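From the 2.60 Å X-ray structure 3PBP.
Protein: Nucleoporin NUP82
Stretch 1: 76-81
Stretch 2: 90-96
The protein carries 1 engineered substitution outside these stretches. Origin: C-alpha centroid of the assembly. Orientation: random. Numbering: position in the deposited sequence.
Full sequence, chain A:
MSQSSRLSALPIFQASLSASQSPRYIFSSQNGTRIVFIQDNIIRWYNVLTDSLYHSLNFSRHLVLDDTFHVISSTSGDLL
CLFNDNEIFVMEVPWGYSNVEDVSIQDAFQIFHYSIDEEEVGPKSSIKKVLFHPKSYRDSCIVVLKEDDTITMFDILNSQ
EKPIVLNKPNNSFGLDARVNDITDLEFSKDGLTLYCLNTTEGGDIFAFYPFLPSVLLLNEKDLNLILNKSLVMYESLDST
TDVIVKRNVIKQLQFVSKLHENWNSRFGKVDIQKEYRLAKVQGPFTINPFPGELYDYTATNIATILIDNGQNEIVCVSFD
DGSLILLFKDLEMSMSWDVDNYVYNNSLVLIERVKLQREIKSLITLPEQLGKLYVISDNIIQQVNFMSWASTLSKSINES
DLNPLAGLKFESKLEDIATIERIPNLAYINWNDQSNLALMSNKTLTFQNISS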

# COMPACT_ATOMS: atom_id res chain seq x y z
N SER A 76 -15.71 2.72 -12.95
CA SER A 76 -16.79 3.42 -13.65
C SER A 76 -16.82 2.99 -15.10
O SER A 76 -17.83 3.13 -15.78
CB SER A 76 -16.55 4.91 -13.61
OG SER A 76 -15.47 5.24 -14.47
N GLY A 77 -15.69 2.48 -15.59
CA GLY A 77 -15.60 2.04 -16.97
C GLY A 77 -15.40 3.16 -17.97
O GLY A 77 -15.51 2.95 -19.17
N ASP A 78 -15.09 4.35 -17.48
CA ASP A 78 -14.91 5.48 -18.38
C ASP A 78 -13.47 5.68 -18.83
O ASP A 78 -13.20 6.31 -19.86
CB ASP A 78 -15.45 6.75 -17.72
CG ASP A 78 -16.92 6.62 -17.34
OD1 ASP A 78 -17.69 5.96 -18.09
OD2 ASP A 78 -17.32 7.19 -16.30
N LEU A 79 -12.54 5.12 -18.07
CA LEU A 79 -11.14 5.26 -18.41
C LEU A 79 -10.34 3.95 -18.41
O LEU A 79 -10.62 3.01 -17.65
CB LEU A 79 -10.46 6.23 -17.44
CG LEU A 79 -10.96 7.65 -17.36
CD1 LEU A 79 -10.01 8.45 -16.46
CD2 LEU A 79 -11.03 8.24 -18.74
N LEU A 80 -9.34 3.91 -19.29
CA LEU A 80 -8.42 2.79 -19.40
C LEU A 80 -7.02 3.35 -19.14
O LEU A 80 -6.71 4.50 -19.46
CB LEU A 80 -8.46 2.19 -20.80
CG LEU A 80 -9.72 1.41 -21.16
CD1 LEU A 80 -9.58 0.93 -22.59
CD2 LEU A 80 -9.93 0.23 -20.20
N CYS A 81 -6.19 2.54 -18.51
CA CYS A 81 -4.83 2.94 -18.22
C CYS A 81 -3.92 1.84 -18.75
O CYS A 81 -3.97 0.70 -18.29
CB CYS A 81 -4.62 3.10 -16.72
SG CYS A 81 -2.98 3.73 -16.32
N VAL A 90 -3.45 7.13 -20.52
CA VAL A 90 -4.80 7.08 -20.00
C VAL A 90 -5.75 7.52 -21.12
O VAL A 90 -5.66 8.65 -21.62
CB VAL A 90 -4.98 7.97 -18.77
CG1 VAL A 90 -6.44 8.00 -18.36
CG2 VAL A 90 -4.14 7.43 -17.63
N MSE A 91 -6.63 6.60 -21.52
CA MSE A 91 -7.58 6.86 -22.58
C MSE A 91 -9.02 6.81 -22.11
O MSE A 91 -9.38 6.03 -21.23
CB MSE A 91 -7.39 5.85 -23.69
CG MSE A 91 -6.13 6.08 -24.46
SE MSE A 91 -5.77 4.68 -25.75
CE MSE A 91 -3.83 4.81 -25.81
N GLU A 92 -9.84 7.65 -22.73
CA GLU A 92 -11.25 7.74 -22.40
C GLU A 92 -12.07 6.87 -23.35
O GLU A 92 -12.00 7.06 -24.56
CB GLU A 92 -11.68 9.20 -22.52
CG GLU A 92 -13.09 9.49 -22.06
CD GLU A 92 -13.40 10.98 -22.06
OE1 GLU A 92 -13.53 11.57 -23.15
OE2 GLU A 92 -13.50 11.56 -20.96
N VAL A 93 -12.81 5.91 -22.82
CA VAL A 93 -13.66 5.06 -23.66
C VAL A 93 -14.75 6.01 -24.19
O VAL A 93 -15.47 6.63 -23.41
CB VAL A 93 -14.31 3.93 -22.86
CG1 VAL A 93 -15.27 3.17 -23.74
CG2 VAL A 93 -13.24 3.00 -22.34
N PRO A 94 -14.87 6.14 -25.52
CA PRO A 94 -15.85 7.02 -26.17
C PRO A 94 -17.33 6.67 -26.01
O PRO A 94 -18.07 6.68 -26.99
CB PRO A 94 -15.42 7.00 -27.63
CG PRO A 94 -14.00 6.49 -27.59
CD PRO A 94 -14.07 5.45 -26.53
N TRP A 95 -17.76 6.37 -24.79
CA TRP A 95 -19.16 6.05 -24.58
C TRP A 95 -19.98 7.23 -25.05
O TRP A 95 -19.71 8.37 -24.67
CB TRP A 95 -19.47 5.82 -23.10
CG TRP A 95 -18.77 4.67 -22.47
CD1 TRP A 95 -17.78 4.73 -21.52
CD2 TRP A 95 -19.00 3.28 -22.71
NE1 TRP A 95 -17.39 3.47 -21.16
CE2 TRP A 95 -18.12 2.56 -21.88
CE3 TRP A 95 -19.86 2.59 -23.56
CZ2 TRP A 95 -18.09 1.17 -21.86
CZ3 TRP A 95 -19.84 1.21 -23.54
CH2 TRP A 95 -18.95 0.51 -22.70
N GLY A 96 -20.99 6.98 -25.88
CA GLY A 96 -21.82 8.09 -26.33
C GLY A 96 -21.50 8.55 -27.73
O GLY A 96 -22.36 9.11 -28.41

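How does Val 90 meet the first stretch? It stands opposite Cys 81 in a non-hydrogen-bonded antiparallel pair, so the contact here is made largely by side chains. Its CG2 lies 4.1 Å from Cys 81 SG, and its CG1 lies 4.1 Å from Leu 79 CD1. Cys 81, Leu 79 and Val 90 share one face of the sheet, which lets the valine's two methyls reach different neighbors on the opposing strand. The backbone adds a CA-H...O contact, with Val 90 CA 3.3 Å from Leu 80 O.

What holds the strands in register? Met 91, present as selenomethionine, pairs with Leu 80 through two hydrogen bonds: Met 91 N donates to Leu 80 O at 2.9 Å, and Leu 80 N donates to Met 91 O, also at 2.9 Å. Both side chains start on the same face of the sheet, yet the end of Met 91 leads away, and the backbone carries this pairing.

Where does Glu 92 fit? It faces Leu 79 in the next non-hydrogen-bonded pair, where the CA atoms of Leu 79 and Glu 92 come within 4.7 Å. The leucine's end bends back toward the neighboring strand, bringing Leu 79 CD2 to 3.7 Å from Glu 92 CA.

How does the contact continue beyond the strand pairing? Val 93 N donates to Asp 78 O at 3.0 Å, extending the backbone bonding into the loop, while Val 93 CG2 packs 4.0 Å from Leu 80 CG. Pro 94 makes no contact and points away. Trp 95 then returns: its NE1 donates to Gly 77 O at 2.8 Å, and the 175° angle makes this bond nearly straight, with the carbonyl oxygen at the ring edge. Gly 77 has a positive phi of 80°, a conformation that favors glycine.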